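Local coordinates for aminopeptidase C (Lactobacillus rhamnosus, PDB 4K7C), which probably acts as a cysteine aminopeptidase of the papain-like C1 family, removing residues from the N-terminal end of peptides, at residues Y110-V115 with A202-M207; Q121-R126 with T186-V191. All blocks are in the same frame, centred on the assembly; numbering follows the deposited sequence.

Contact 1 of 2, residues Y110-V115 with A202-M207; sequences YFYENV and AAKQKM
K204 reaches across from helix 197-219 to run beside the ring of Y112 and end on the carboxylate of E113. Its CB stays 5.0 Å from Y112 CD2; from CB, CG is placed anti to the backbone N (chi1 -167°), sending the chain toward helix 96-117. CG lies 3.7 Å from Y112 CD2, oblique to the ring. CD comes next, 3.9 Å from Y112 CB, and there the chain bends at chi3, turning CE to within 3.6 Å of E113 OE2. At the tip, NZ meets E113 OE2 at 2.7 Å in a salt bridge that is also a hydrogen bond, made on the anti side of the oxygen and somewhat out of the carboxylate plane. The same NZ donates to N109 OD1 and to the backbone O of S2 of a neighbouring subunit, tying two helices and two chains together. Replacing K204 by an alanine would probably leave the E113 carboxylate without its charged mate, take away the methylenes lying against Y112 CD2 and CB, and lose the tie to S2 of the neighbouring subunit. The scaffold is a nearly antiparallel helix pair: the axes of the two short segments pass 11.4 Å apart, at 150° between their directions, and Y112 and K204 are nearest in register. On the same helix as K204, the substituted selenomethionine M207 makes a Met-aromatic contact, its SE over one face of the Y112 ring, 4.3 Å from the centroid. M207 CB sits 3.5 Å from Y112 OH, a hydroxyl that hydrogen-bonds D211 OD2.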
ATOM      1  N   TYR A 110      37.857  -3.585  24.414  1.00 19.56           N
ATOM      2  CA  TYR A 110      37.387  -3.279  25.775  1.00 19.30           C
ATOM      3  C   TYR A 110      36.815  -4.472  26.503  1.00 21.51           C
ATOM      4  O   TYR A 110      37.237  -4.754  27.620  1.00 17.68           O
ATOM      5  CB  TYR A 110      36.418  -2.067  25.792  1.00 22.94           C
ATOM      6  CG  TYR A 110      36.431  -1.297  27.081  1.00 26.55           C
ATOM      7  CD1 TYR A 110      37.220  -0.179  27.207  1.00 27.78           C
ATOM      8  CD2 TYR A 110      35.651  -1.647  28.155  1.00 32.72           C
ATOM      9  CE1 TYR A 110      37.259   0.572  28.342  1.00 32.23           C
ATOM     10  CE2 TYR A 110      35.700  -0.891  29.329  1.00 35.19           C
ATOM     11  CZ  TYR A 110      36.524   0.196  29.414  1.00 33.84           C
ATOM     12  OH  TYR A 110      36.605   0.999  30.531  1.00 47.04           O
ATOM     13  N   PHE A 111      35.935  -5.231  25.834  1.00 19.65           N
ATOM     14  CA  PHE A 111      35.355  -6.429  26.374  1.00 18.55           C
ATOM     15  C   PHE A 111      36.436  -7.480  26.720  1.00 19.84           C
ATOM     16  O   PHE A 111      36.413  -8.069  27.796  1.00 20.25           O
ATOM     17  CB  PHE A 111      34.326  -7.005  25.384  1.00 19.66           C
ATOM     18  CG  PHE A 111      33.790  -8.350  25.787  1.00 18.67           C
ATOM     19  CD1 PHE A 111      32.728  -8.471  26.677  1.00 20.84           C
ATOM     20  CD2 PHE A 111      34.307  -9.486  25.208  1.00 16.75           C
ATOM     21  CE1 PHE A 111      32.262  -9.744  27.009  1.00 17.02           C
ATOM     22  CE2 PHE A 111      33.894 -10.731  25.546  1.00 16.27           C
ATOM     23  CZ  PHE A 111      32.830 -10.883  26.453  1.00 16.02           C
ATOM     24  N   TYR A 112      37.378  -7.704  25.819  1.00 17.44           N
ATOM     25  CA  TYR A 112      38.407  -8.713  26.066  1.00 18.19           C
ATOM     26  C   TYR A 112      39.219  -8.307  27.305  1.00 19.12           C
ATOM     27  O   TYR A 112      39.627  -9.171  28.104  1.00 19.21           O
ATOM     28  CB  TYR A 112      39.318  -8.870  24.893  1.00 20.19           C
ATOM     29  CG  TYR A 112      38.692  -9.394  23.637  1.00 19.12           C
ATOM     30  CD1 TYR A 112      37.693 -10.376  23.656  1.00 17.46           C
ATOM     31  CD2 TYR A 112      39.124  -8.946  22.377  1.00 18.70           C
ATOM     32  CE1 TYR A 112      37.157 -10.923  22.486  1.00 17.27           C
ATOM     33  CE2 TYR A 112      38.603  -9.477  21.196  1.00 17.50           C
ATOM     34  CZ  TYR A 112      37.583 -10.428  21.223  1.00 18.08           C
ATOM     35  OH  TYR A 112      37.016 -10.994  20.063  1.00 18.55           O
ATOM     36  N   GLU A 113      39.507  -7.036  27.437  1.00 20.16           N
ATOM     37  CA  GLU A 113      40.328  -6.567  28.562  1.00 19.96           C
ATOM     38  C   GLU A 113      39.522  -6.731  29.856  1.00 22.22           C
ATOM     39  O   GLU A 113      40.080  -7.070  30.935  1.00 20.61           O
ATOM     40  CB  GLU A 113      40.822  -5.128  28.345  1.00 20.69           C
ATOM     41  CG  GLU A 113      41.933  -5.039  27.294  1.00 21.52           C
ATOM     42  CD  GLU A 113      43.186  -5.779  27.744  1.00 22.95           C
ATOM     43  OE1 GLU A 113      43.472  -5.667  28.983  1.00 26.24           O
ATOM     44  OE2 GLU A 113      43.849  -6.451  26.913  1.00 22.82           O
ATOM     45  N   ASN A 114      38.221  -6.498  29.777  1.00 21.58           N
ATOM     46  CA  ASN A 114      37.343  -6.743  30.952  1.00 20.04           C
ATOM     47  C   ASN A 114      37.249  -8.193  31.354  1.00 19.96           C
ATOM     48  O   ASN A 114      37.232  -8.520  32.573  1.00 21.88           O
ATOM     49  CB  ASN A 114      35.957  -6.107  30.770  1.00 21.49           C
ATOM     50  CG  ASN A 114      35.968  -4.622  31.074  1.00 26.91           C
ATOM     51  OD1 ASN A 114      36.811  -4.146  31.820  1.00 28.31           O
ATOM     52  ND2 ASN A 114      35.013  -3.864  30.503  1.00 25.75           N
ATOM     53  N   VAL A 115      37.215  -9.085  30.368  1.00 19.21           N
ATOM     54  CA  VAL A 115      37.213 -10.475  30.601  1.00 19.99           C
ATOM     55  C   VAL A 115      38.548 -10.934  31.240  1.00 21.81           C
ATOM     56  O   VAL A 115      38.540 -11.784  32.173  1.00 21.66           O
ATOM     57  CB  VAL A 115      37.048 -11.287  29.280  1.00 21.09           C
ATOM     58  CG1 VAL A 115      37.266 -12.733  29.503  1.00 20.33           C
ATOM     59  CG2 VAL A 115      35.610 -11.115  28.744  1.00 22.68           C
ATOM     60  N   ALA A 202      48.813 -12.491  21.997  1.00 25.53           N
ATOM     61  CA  ALA A 202      48.768 -13.025  20.624  1.00 24.32           C
ATOM     62  C   ALA A 202      47.339 -13.554  20.284  1.00 25.78           C
ATOM     63  O   ALA A 202      46.836 -13.416  19.169  1.00 23.43           O
ATOM     64  CB  ALA A 202      49.708 -14.193  20.487  1.00 27.64           C
ATOM     65  N   ALA A 203      46.754 -14.224  21.267  1.00 21.35           N
ATOM     66  CA  ALA A 203      45.421 -14.756  21.094  1.00 20.77           C
ATOM     67  C   ALA A 203      44.440 -13.572  20.832  1.00 18.13           C
ATOM     68  O   ALA A 203      43.546 -13.622  19.915  1.00 18.03           O
ATOM     69  CB  ALA A 203      45.023 -15.490  22.389  1.00 24.12           C
ATOM     70  N   LYS A 204      44.530 -12.575  21.679  1.00 18.75           N
ATOM     71  CA  LYS A 204      43.669 -11.380  21.581  1.00 20.38           C
ATOM     72  C   LYS A 204      43.852 -10.749  20.203  1.00 23.56           C
ATOM     73  O   LYS A 204      42.926 -10.337  19.600  1.00 18.92           O
ATOM     74  CB  LYS A 204      43.911 -10.384  22.712  1.00 20.58           C
ATOM     75  CG  LYS A 204      42.805  -9.362  22.758  1.00 22.31           C
ATOM     76  CD  LYS A 204      42.945  -8.171  23.699  1.00 22.55           C
ATOM     77  CE  LYS A 204      44.215  -7.374  23.440  1.00 23.24           C
ATOM     78  NZ  LYS A 204      44.094  -6.160  24.244  1.00 22.04           N
ATOM     79  N   GLN A 205      45.093 -10.635  19.709  1.00 19.29           N
ATOM     80  CA  GLN A 205      45.307 -10.047  18.374  1.00 22.27           C
ATOM     81  C   GLN A 205      44.666 -10.847  17.239  1.00 20.77           C
ATOM     82  O   GLN A 205      44.178 -10.270  16.319  1.00 21.16           O
ATOM     83  CB  GLN A 205      46.830  -9.800  18.135  1.00 24.66           C
ATOM     84  CG  GLN A 205      47.315  -8.750  19.148  1.00 27.43           C
ATOM     85  CD  GLN A 205      46.628  -7.362  18.906  1.00 28.16           C
ATOM     86  OE1 GLN A 205      46.498  -6.959  17.760  1.00 29.18           O
ATOM     87  NE2 GLN A 205      46.199  -6.678  19.938  1.00 26.50           N
ATOM     88  N   LYS A 206      44.661 -12.170  17.316  1.00 20.78           N
ATOM     89  CA  LYS A 206      44.038 -12.988  16.314  1.00 22.03           C
ATOM     90  C   LYS A 206      42.499 -12.752  16.396  1.00 20.93           C
ATOM     91  O   LYS A 206      41.871 -12.612  15.333  1.00 22.23           O
ATOM     92  CB  LYS A 206      44.412 -14.458  16.506  1.00 24.94           C
ATOM     93  CG  LYS A 206      43.590 -15.471  15.700  1.00 33.61           C
ATOM     94  CD  LYS A 206      43.386 -16.848  16.380  1.00 42.52           C
ATOM     95  CE  LYS A 206      41.998 -17.511  16.101  1.00 45.25           C
ATOM     96  NZ  LYS A 206      40.902 -17.131  17.071  1.00 40.32           N
HETATM   97  N   MSE A 207      41.973 -12.683  17.620  1.00 19.20           N
HETATM   98  CA  MSE A 207      40.500 -12.452  17.881  1.00 18.38           C
HETATM   99  C   MSE A 207      40.081 -11.126  17.277  1.00 18.70           C
HETATM  100  O   MSE A 207      39.065 -11.045  16.552  1.00 16.89           O
HETATM  101  CB  MSE A 207      40.165 -12.422  19.347  1.00 18.95           C
HETATM  102  CG  MSE A 207      40.402 -13.798  19.948  1.00 21.82           C
HETATM  103 SE   MSE A 207      40.367 -13.597  21.912  1.00 21.93          SE
HETATM  104  CE  MSE A 207      40.753 -15.493  22.084  1.00 24.14           C
TER

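Contact 2 of 2, residues Q121-R126 with T186-V191; sequences QPLDSR and TLRKLV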
ATOM      1  N   GLN A 121      37.689 -14.323  38.671  1.00 31.06           N
ATOM      2  CA  GLN A 121      36.447 -14.263  39.407  1.00 29.63           C
ATOM      3  C   GLN A 121      35.472 -15.287  38.859  1.00 27.58           C
ATOM      4  O   GLN A 121      35.502 -15.675  37.676  1.00 27.66           O
ATOM      5  CB  GLN A 121      35.841 -12.839  39.358  1.00 33.54           C
ATOM      6  CG  GLN A 121      36.745 -11.754  39.944  1.00 36.71           C
ATOM      7  CD  GLN A 121      36.286 -10.346  39.547  1.00 38.44           C
ATOM      8  OE1 GLN A 121      35.096 -10.118  39.315  1.00 40.24           O
ATOM      9  NE2 GLN A 121      37.225  -9.396  39.462  1.00 41.88           N
ATOM     10  N   PRO A 122      34.603 -15.799  39.723  1.00 29.33           N
ATOM     11  CA  PRO A 122      33.686 -16.826  39.272  1.00 27.60           C
ATOM     12  C   PRO A 122      32.838 -16.336  38.098  1.00 21.95           C
ATOM     13  O   PRO A 122      32.406 -15.153  38.075  1.00 22.92           O
ATOM     14  CB  PRO A 122      32.821 -17.096  40.515  1.00 29.51           C
ATOM     15  CG  PRO A 122      33.658 -16.621  41.657  1.00 33.37           C
ATOM     16  CD  PRO A 122      34.384 -15.423  41.126  1.00 30.47           C
ATOM     17  N   LEU A 123      32.571 -17.254  37.188  1.00 26.29           N
ATOM     18  CA  LEU A 123      31.689 -17.016  36.031  1.00 25.19           C
ATOM     19  C   LEU A 123      30.276 -16.506  36.374  1.00 26.93           C
ATOM     20  O   LEU A 123      29.706 -15.687  35.627  1.00 23.88           O
ATOM     21  CB  LEU A 123      31.606 -18.289  35.219  1.00 24.70           C
ATOM     22  CG  LEU A 123      31.237 -18.309  33.743  1.00 25.61           C
ATOM     23  CD1 LEU A 123      32.125 -17.370  32.868  1.00 25.54           C
ATOM     24  CD2 LEU A 123      31.278 -19.748  33.239  1.00 22.67           C
ATOM     25  N   ASP A 124      29.723 -17.036  37.480  1.00 26.23           N
ATOM     26  CA  ASP A 124      28.438 -16.615  37.999  1.00 30.22           C
ATOM     27  C   ASP A 124      28.449 -15.397  38.935  1.00 29.56           C
ATOM     28  O   ASP A 124      27.392 -15.036  39.553  1.00 22.27           O
ATOM     29  CB  ASP A 124      27.712 -17.843  38.694  1.00 32.15           C
ATOM     30  CG  ASP A 124      28.437 -18.387  39.964  1.00 36.05           C
ATOM     31  OD1 ASP A 124      29.426 -17.817  40.468  1.00 38.49           O
ATOM     32  OD2 ASP A 124      28.024 -19.466  40.425  1.00 42.87           O
ATOM     33  N   SER A 125      29.621 -14.760  39.085  1.00 26.69           N
ATOM     34  CA  SER A 125      29.687 -13.544  39.890  1.00 25.47           C
ATOM     35  C   SER A 125      28.926 -12.399  39.181  1.00 25.55           C
ATOM     36  O   SER A 125      28.766 -12.395  38.020  1.00 21.48           O
ATOM     37  CB  SER A 125      31.124 -13.165  40.173  1.00 27.35           C
ATOM     38  OG  SER A 125      31.807 -12.795  38.983  1.00 25.83           O
ATOM     39  N   ARG A 126      28.406 -11.463  39.938  1.00 24.14           N
ATOM     40  CA  ARG A 126      27.607 -10.410  39.391  1.00 20.88           C
ATOM     41  C   ARG A 126      28.326  -9.610  38.289  1.00 22.83           C
ATOM     42  O   ARG A 126      27.729  -9.290  37.253  1.00 20.89           O
ATOM     43  CB  ARG A 126      27.137  -9.518  40.504  1.00 21.32           C
ATOM     44  CG  ARG A 126      25.993  -8.590  40.090  1.00 22.18           C
ATOM     45  CD  ARG A 126      25.504  -7.829  41.294  1.00 22.83           C
ATOM     46  NE  ARG A 126      24.429  -6.944  40.909  1.00 22.00           N
ATOM     47  CZ  ARG A 126      23.815  -6.129  41.736  1.00 24.11           C
ATOM     48  NH1 ARG A 126      24.220  -5.997  43.004  1.00 26.85           N
ATOM     49  NH2 ARG A 126      22.851  -5.384  41.290  1.00 22.36           N
ATOM     50  N   THR A 186      37.748 -18.732  25.699  1.00 22.51           N
ATOM     51  CA  THR A 186      39.126 -19.029  25.364  1.00 23.37           C
ATOM     52  C   THR A 186      40.033 -18.189  26.284  1.00 21.89           C
ATOM     53  O   THR A 186      41.019 -18.704  26.842  1.00 24.45           O
ATOM     54  CB  THR A 186      39.417 -18.644  23.902  1.00 22.68           C
ATOM     55  OG1 THR A 186      38.546 -19.386  23.018  1.00 22.63           O
ATOM     56  CG2 THR A 186      40.812 -18.908  23.534  1.00 23.72           C
ATOM     57  N   LEU A 187      39.693 -16.936  26.474  1.00 18.63           N
ATOM     58  CA  LEU A 187      40.492 -16.016  27.320  1.00 21.71           C
ATOM     59  C   LEU A 187      40.524 -16.449  28.799  1.00 27.48           C
ATOM     60  O   LEU A 187      41.634 -16.501  29.463  1.00 25.19           O
ATOM     61  CB  LEU A 187      40.065 -14.562  27.203  1.00 20.88           C
ATOM     62  CG  LEU A 187      40.301 -13.813  25.869  1.00 22.25           C
ATOM     63  CD1 LEU A 187      39.627 -12.439  25.945  1.00 22.22           C
ATOM     64  CD2 LEU A 187      41.767 -13.650  25.568  1.00 21.84           C
ATOM     65  N   ARG A 188      39.352 -16.813  29.349  1.00 22.77           N
ATOM     66  CA  ARG A 188      39.328 -17.367  30.722  1.00 22.62           C
ATOM     67  C   ARG A 188      40.147 -18.647  30.864  1.00 22.61           C
ATOM     68  O   ARG A 188      40.836 -18.861  31.915  1.00 24.46           O
ATOM     69  CB  ARG A 188      37.870 -17.524  31.278  1.00 21.63           C
ATOM     70  CG  ARG A 188      37.151 -16.177  31.496  1.00 23.34           C
ATOM     71  CD  ARG A 188      35.700 -16.295  32.043  1.00 24.13           C
ATOM     72  NE  ARG A 188      35.613 -17.081  33.294  1.00 20.55           N
ATOM     73  CZ  ARG A 188      35.669 -16.580  34.513  1.00 23.06           C
ATOM     74  NH1 ARG A 188      35.756 -15.290  34.702  1.00 20.45           N
ATOM     75  NH2 ARG A 188      35.585 -17.399  35.589  1.00 25.08           N
ATOM     76  N   LYS A 189      40.071 -19.489  29.861  1.00 21.38           N
ATOM     77  CA  LYS A 189      40.824 -20.714  29.829  1.00 24.92           C
ATOM     78  C   LYS A 189      42.351 -20.460  29.847  1.00 28.76           C
ATOM     79  O   LYS A 189      43.080 -21.028  30.643  1.00 24.14           O
ATOM     80  CB  LYS A 189      40.484 -21.534  28.601  1.00 24.59           C
ATOM     81  CG  LYS A 189      40.902 -22.941  28.888  1.00 33.60           C
ATOM     82  CD  LYS A 189      41.119 -23.845  27.730  1.00 37.86           C
ATOM     83  CE  LYS A 189      41.210 -25.270  28.344  1.00 45.14           C
ATOM     84  NZ  LYS A 189      42.406 -25.957  27.802  1.00 48.36           N
ATOM     85  N   LEU A 190      42.813 -19.591  28.965  1.00 27.16           N
ATOM     86  CA  LEU A 190      44.195 -19.112  28.972  1.00 27.11           C
ATOM     87  C   LEU A 190      44.637 -18.625  30.351  1.00 30.80           C
ATOM     88  O   LEU A 190      45.692 -19.045  30.815  1.00 29.85           O
ATOM     89  CB  LEU A 190      44.400 -17.996  27.921  1.00 28.74           C
ATOM     90  CG  LEU A 190      44.441 -18.474  26.470  1.00 26.06           C
ATOM     91  CD1 LEU A 190      44.242 -17.310  25.531  1.00 26.22           C
ATOM     92  CD2 LEU A 190      45.736 -19.171  26.094  1.00 30.38           C
ATOM     93  N   VAL A 191      43.861 -17.777  31.014  1.00 27.78           N
ATOM     94  CA  VAL A 191      44.235 -17.312  32.336  1.00 27.86           C
ATOM     95  C   VAL A 191      44.213 -18.509  33.332  1.00 31.60           C
ATOM     96  O   VAL A 191      45.113 -18.606  34.168  1.00 29.14           O
ATOM     97  CB  VAL A 191      43.333 -16.222  32.826  1.00 26.48           C
ATOM     98  CG1 VAL A 191      43.595 -15.900  34.293  1.00 28.67           C
ATOM     99  CG2 VAL A 191      43.446 -14.981  31.963  1.00 27.30           C
TER
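A type I beta turn, P122 to S125, leads into helix 126-133, and the arginine R188 of helix 170-192 grips the backbone just where this turn begins. S125 is the N-cap residue of the helix that follows. The grip is end-on: NH1 and NH2 of R188 both donate to a single acceptor, the carbonyl oxygen of Q121. NH2 is the nearer, at 2.7 Å from Q121 O with an N-H...O angle of 152°, while NH1 stands 3.0 Å from the same oxygen and its bond is more bent, at 137°. The oxygen lies almost in the guanidinium plane, and both donors are tilted modestly from the carbonyl plane. Two bonds to one oxygen restrict the guanidinium's rotation, and the bend at chi3 (55°) brings its NH1/NH2 end to the Q121 carbonyl. L123 packs over one face of that flat group: its CD1 is 3.5 Å from R188 NE and 3.8 Å from R188 CD. The leucine is also packed against V128 and L132 of helix 126-133, and both L123 and R188 touch Y357 of a neighbouring subunit, so this surface contact borders the subunit interface. Inside the turn, P122 O accepts from both the backbone N and the hydroxyl of S125, the S125 OG to P122 O distance being 2.6 Å, with the donor in the carbonyl plane.

How the contacts relate
The two contacts lie about 13 Å apart, centre to centre, on the same side of the chain's centre: contact 1 joins helices 96-117 and 197-219, while contact 2 ties the loop before helix 126-133 to helix 170-192. Along the chain the order is 110-115, 121-126, 186-191, 202-207, so contact 2 falls between the two halves of contact 1. Helix 170-192, part of contact 2, packs against both helices of contact 1: L187 CD1 is 3.6 Å from Y112 CD1, and T186 CG2 is 3.7 Å from M207 CE. Helices 96-117, 170-192 and 197-219 thus pack together at the chain's periphery, with contact centres about 26 and 30 Å from its centre, and both contacts touch the second subunit.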